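Local coordinates for protein probable ATP-dependent kinase TDA10 (PDB 1ODF) that is probably an ATP-dependent kinase of the GLYK family, its phosphate-accepting substrate not yet known, at residues I202-D212 against L265-D276. Residues are numbered along the deposited sequence; the frame is centred on the assembly and turned at random.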
loop_
_atom_site.group_PDB
_atom_site.type_symbol
_atom_site.label_atom_id
_atom_site.label_comp_id
_atom_site.label_asym_id
_atom_site.label_seq_id
_atom_site.Cartn_x
_atom_site.Cartn_y
_atom_site.Cartn_z
ATOM N N ILE A 202 0.331 16.371 -4.056
ATOM C CA ILE A 202 1.305 15.333 -3.769
ATOM C C ILE A 202 2.251 15.010 -4.923
ATOM O O ILE A 202 1.827 14.600 -5.994
ATOM C CB ILE A 202 0.592 14.055 -3.283
ATOM C CG1 ILE A 202 0.131 14.272 -1.837
ATOM C CG2 ILE A 202 1.517 12.835 -3.391
ATOM C CD1 ILE A 202 -0.586 13.096 -1.235
ATOM N N LYS A 203 3.544 15.220 -4.687
ATOM C CA LYS A 203 4.576 14.945 -5.684
ATOM C C LYS A 203 5.246 13.647 -5.280
ATOM O O LYS A 203 5.681 13.497 -4.131
ATOM C CB LYS A 203 5.570 16.105 -5.760
ATOM C CG LYS A 203 4.950 17.318 -6.435
ATOM C CD LYS A 203 4.447 16.926 -7.820
ATOM C CE LYS A 203 3.480 17.936 -8.390
ATOM N NZ LYS A 203 2.950 17.492 -9.719
ATOM N N SER A 204 5.356 12.723 -6.237
ATOM C CA SER A 204 5.864 11.402 -5.916
ATOM C C SER A 204 6.519 10.572 -7.010
ATOM O O SER A 204 6.386 10.833 -8.211
ATOM C CB SER A 204 4.695 10.579 -5.391
ATOM O OG SER A 204 3.700 10.530 -6.411
ATOM N N LEU A 205 7.203 9.534 -6.542
ATOM C CA LEU A 205 7.853 8.549 -7.387
ATOM C C LEU A 205 7.116 7.259 -7.036
ATOM O O LEU A 205 6.773 7.028 -5.872
ATOM C CB LEU A 205 9.338 8.426 -7.040
ATOM C CG LEU A 205 10.160 9.665 -7.373
ATOM C CD1 LEU A 205 11.590 9.455 -6.917
ATOM C CD2 LEU A 205 10.084 9.926 -8.876
ATOM N N GLY A 206 6.855 6.431 -8.039
ATOM C CA GLY A 206 6.137 5.204 -7.780
ATOM C C GLY A 206 6.895 3.950 -8.133
ATOM O O GLY A 206 7.626 3.915 -9.122
ATOM N N ILE A 207 6.722 2.925 -7.306
ATOM C CA ILE A 207 7.350 1.627 -7.515
ATOM C C ILE A 207 6.197 0.640 -7.610
ATOM O O ILE A 207 5.492 0.393 -6.630
ATOM C CB ILE A 207 8.234 1.199 -6.327
ATOM C CG1 ILE A 207 9.134 2.364 -5.870
ATOM C CG2 ILE A 207 9.035 -0.057 -6.726
ATOM C CD1 ILE A 207 10.163 2.783 -6.871
ATOM N N VAL A 208 6.005 0.083 -8.797
ATOM C CA VAL A 208 4.917 -0.847 -9.019
ATOM C C VAL A 208 5.395 -2.252 -9.319
ATOM O O VAL A 208 6.246 -2.466 -10.191
ATOM C CB VAL A 208 4.008 -0.367 -10.181
ATOM C CG1 VAL A 208 2.931 -1.427 -10.483
ATOM C CG2 VAL A 208 3.355 0.962 -9.810
ATOM N N PHE A 209 4.836 -3.200 -8.575
ATOM C CA PHE A 209 5.145 -4.616 -8.726
ATOM C C PHE A 209 3.925 -5.294 -9.330
ATOM O O PHE A 209 2.817 -5.186 -8.786
ATOM C CB PHE A 209 5.390 -5.280 -7.358
ATOM C CG PHE A 209 6.770 -5.065 -6.780
ATOM C CD1 PHE A 209 7.470 -3.880 -6.984
ATOM C CD2 PHE A 209 7.352 -6.051 -5.985
ATOM C CE1 PHE A 209 8.726 -3.684 -6.404
ATOM C CE2 PHE A 209 8.603 -5.864 -5.402
ATOM C CZ PHE A 209 9.290 -4.676 -5.612
ATOM N N THR A 210 4.109 -5.967 -10.460
ATOM C CA THR A 210 3.016 -6.723 -11.041
ATOM C C THR A 210 3.577 -8.125 -11.330
ATOM O O THR A 210 4.786 -8.348 -11.224
ATOM C CB THR A 210 2.453 -6.073 -12.326
ATOM O OG1 THR A 210 1.168 -6.643 -12.603
ATOM C CG2 THR A 210 3.373 -6.310 -13.516
ATOM N N THR A 211 2.714 -9.074 -11.673
ATOM C CA THR A 211 3.178 -10.431 -11.936
ATOM C C THR A 211 2.540 -10.996 -13.203
ATOM O O THR A 211 1.606 -10.401 -13.739
ATOM C CB THR A 211 2.875 -11.343 -10.716
ATOM O OG1 THR A 211 3.428 -12.646 -10.935
ATOM C CG2 THR A 211 1.378 -11.446 -10.477
ATOM N N ASP A 212 3.055 -12.124 -13.690
ATOM C CA ASP A 212 2.532 -12.757 -14.906
ATOM C C ASP A 212 1.179 -13.427 -14.688
ATOM O O ASP A 212 0.391 -13.584 -15.619
ATOM C CB ASP A 212 3.529 -13.789 -15.439
ATOM C CG ASP A 212 4.004 -14.748 -14.364
ATOM O OD1 ASP A 212 3.151 -15.279 -13.625
ATOM O OD2 ASP A 212 5.228 -14.975 -14.260
ATOM N N LEU A 265 1.339 5.786 -10.798
ATOM C CA LEU A 265 1.239 5.781 -9.345
ATOM C C LEU A 265 2.046 7.000 -8.881
ATOM O O LEU A 265 1.657 7.708 -7.957
ATOM C CB LEU A 265 1.837 4.496 -8.760
ATOM C CG LEU A 265 2.015 4.479 -7.236
ATOM C CD1 LEU A 265 0.666 4.662 -6.547
ATOM C CD2 LEU A 265 2.674 3.176 -6.807
ATOM N N GLY A 266 3.173 7.235 -9.551
ATOM C CA GLY A 266 4.013 8.373 -9.224
ATOM C C GLY A 266 3.684 9.551 -10.127
ATOM O O GLY A 266 3.509 9.380 -11.340
ATOM N N SER A 267 3.597 10.747 -9.549
ATOM C CA SER A 267 3.296 11.940 -10.336
ATOM C C SER A 267 4.509 12.401 -11.156
ATOM O O SER A 267 4.354 12.992 -12.220
ATOM C CB SER A 267 2.821 13.081 -9.434
ATOM O OG SER A 267 3.905 13.686 -8.748
ATOM N N ILE A 268 5.715 12.127 -10.674
ATOM C CA ILE A 268 6.914 12.534 -11.400
ATOM C C ILE A 268 7.414 11.421 -12.311
ATOM O O ILE A 268 7.665 11.644 -13.492
ATOM C CB ILE A 268 8.038 12.914 -10.444
ATOM C CG1 ILE A 268 7.580 14.064 -9.539
ATOM C CG2 ILE A 268 9.278 13.274 -11.240
ATOM C CD1 ILE A 268 8.530 14.379 -8.416
ATOM N N ALA A 269 7.571 10.225 -11.755
ATOM C CA ALA A 269 8.030 9.078 -12.530
ATOM C C ALA A 269 7.579 7.803 -11.829
ATOM O O ALA A 269 7.295 7.807 -10.624
ATOM C CB ALA A 269 9.560 9.099 -12.676
ATOM N N THR A 270 7.500 6.720 -12.592
ATOM C CA THR A 270 7.084 5.437 -12.051
ATOM C C THR A 270 7.912 4.296 -12.621
ATOM O O THR A 270 8.185 4.238 -13.826
ATOM C CB THR A 270 5.593 5.136 -12.347
ATOM O OG1 THR A 270 4.761 6.122 -11.719
ATOM C CG2 THR A 270 5.210 3.760 -11.798
ATOM N N LEU A 271 8.325 3.400 -11.732
ATOM C CA LEU A 271 9.083 2.223 -12.115
ATOM C C LEU A 271 8.145 1.030 -11.971
ATOM O O LEU A 271 7.594 0.802 -10.893
ATOM C CB LEU A 271 10.296 2.032 -11.200
ATOM C CG LEU A 271 10.992 0.658 -11.266
ATOM C CD1 LEU A 271 11.656 0.480 -12.613
ATOM C CD2 LEU A 271 12.033 0.543 -10.148
ATOM N N THR A 272 7.945 0.283 -13.054
ATOM C CA THR A 272 7.086 -0.895 -12.999
ATOM C C THR A 272 7.947 -2.146 -13.177
ATOM O O THR A 272 8.760 -2.239 -14.102
ATOM C CB THR A 272 5.974 -0.877 -14.093
ATOM O OG1 THR A 272 5.114 0.258 -13.903
ATOM C CG2 THR A 272 5.133 -2.147 -14.009
ATOM N N LEU A 273 7.769 -3.098 -12.268
ATOM C CA LEU A 273 8.522 -4.342 -12.294
ATOM C C LEU A 273 7.590 -5.536 -12.409
ATOM O O LEU A 273 6.650 -5.684 -11.618
ATOM C CB LEU A 273 9.348 -4.498 -11.017
ATOM C CG LEU A 273 10.372 -3.439 -10.607
ATOM C CD1 LEU A 273 11.040 -3.884 -9.321
ATOM C CD2 LEU A 273 11.407 -3.252 -11.696
ATOM N N GLY A 274 7.851 -6.380 -13.402
ATOM C CA GLY A 274 7.046 -7.570 -13.586
ATOM C C GLY A 274 7.804 -8.738 -12.993
ATOM O O GLY A 274 8.944 -8.983 -13.378
ATOM N N ILE A 275 7.193 -9.452 -12.051
ATOM C CA ILE A 275 7.873 -10.586 -11.426
ATOM C C ILE A 275 7.062 -11.867 -11.524
ATOM O O ILE A 275 5.835 -11.831 -11.608
ATOM C CB ILE A 275 8.182 -10.321 -9.939
ATOM C CG1 ILE A 275 6.890 -10.367 -9.115
ATOM C CG2 ILE A 275 8.860 -8.975 -9.790
ATOM C CD1 ILE A 275 7.113 -10.234 -7.616
ATOM N N ASP A 276 7.767 -12.997 -11.503
ATOM C CA ASP A 276 7.140 -14.313 -11.601
ATOM C C ASP A 276 6.956 -14.974 -10.235
ATOM O O ASP A 276 7.321 -14.401 -9.203
ATOM C CB ASP A 276 7.982 -15.223 -12.500
ATOM C CG ASP A 276 9.361 -15.529 -11.911
ATOM O OD1 ASP A 276 10.203 -16.094 -12.645
ATOM O OD2 ASP A 276 9.607 -15.216 -10.722
#
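Neighbouring parallel strands of the P-loop kinase core sheet pair here, Gly206 to Thr210 running beside Thr270 to Gly274. The ladder's evidence is its bonding: Gly206 N donates to Ala269 O at 3.0 Å and Gly206 O accepts from Leu271 N at 2.8 Å, Leu271 O from Val208 N, Val208 O from Leu273 N at 2.7 Å, Leu273 O from Thr210 N, and Thr210 O from Ile275 N. Gly206, Val208 and Thr210 thus each use both N and O, with the segment axes 27° apart.

Before the ladder, the loop 265-268 is fastened by a reciprocal serine pair: Ser204 N donates to Ser267 OG at 3.1 Å, and Ser267 N to Ser204 OG at the same length. With chi1 59°, Ser204 OG lies between its own N and carbonyl carbon, within reach of the Ser267 amide, while Ser204 O takes Ile268 N. Gly266 N, in turn, binds Thr270 OG1.

Because strand 204-211 also bonds to strand 32-37, which leads into the predicted ATP-binding loop, it is interior to the sheet; strand 281-287 continues it antiparallel beyond 269-275. On one face Phe209 and Leu273 run alongside each other, CE1 of Phe209 3.7 Å from CD1 of Leu273; the phenylalanine also approaches Gly38. On the other, Val208 CG2 meets Leu265 CD2 at 3.8 Å and Thr270 CG2 at 3.9 Å; Val208 also touches Phe259 and Val260 of helix 249-262, and Leu265 touches Phe259.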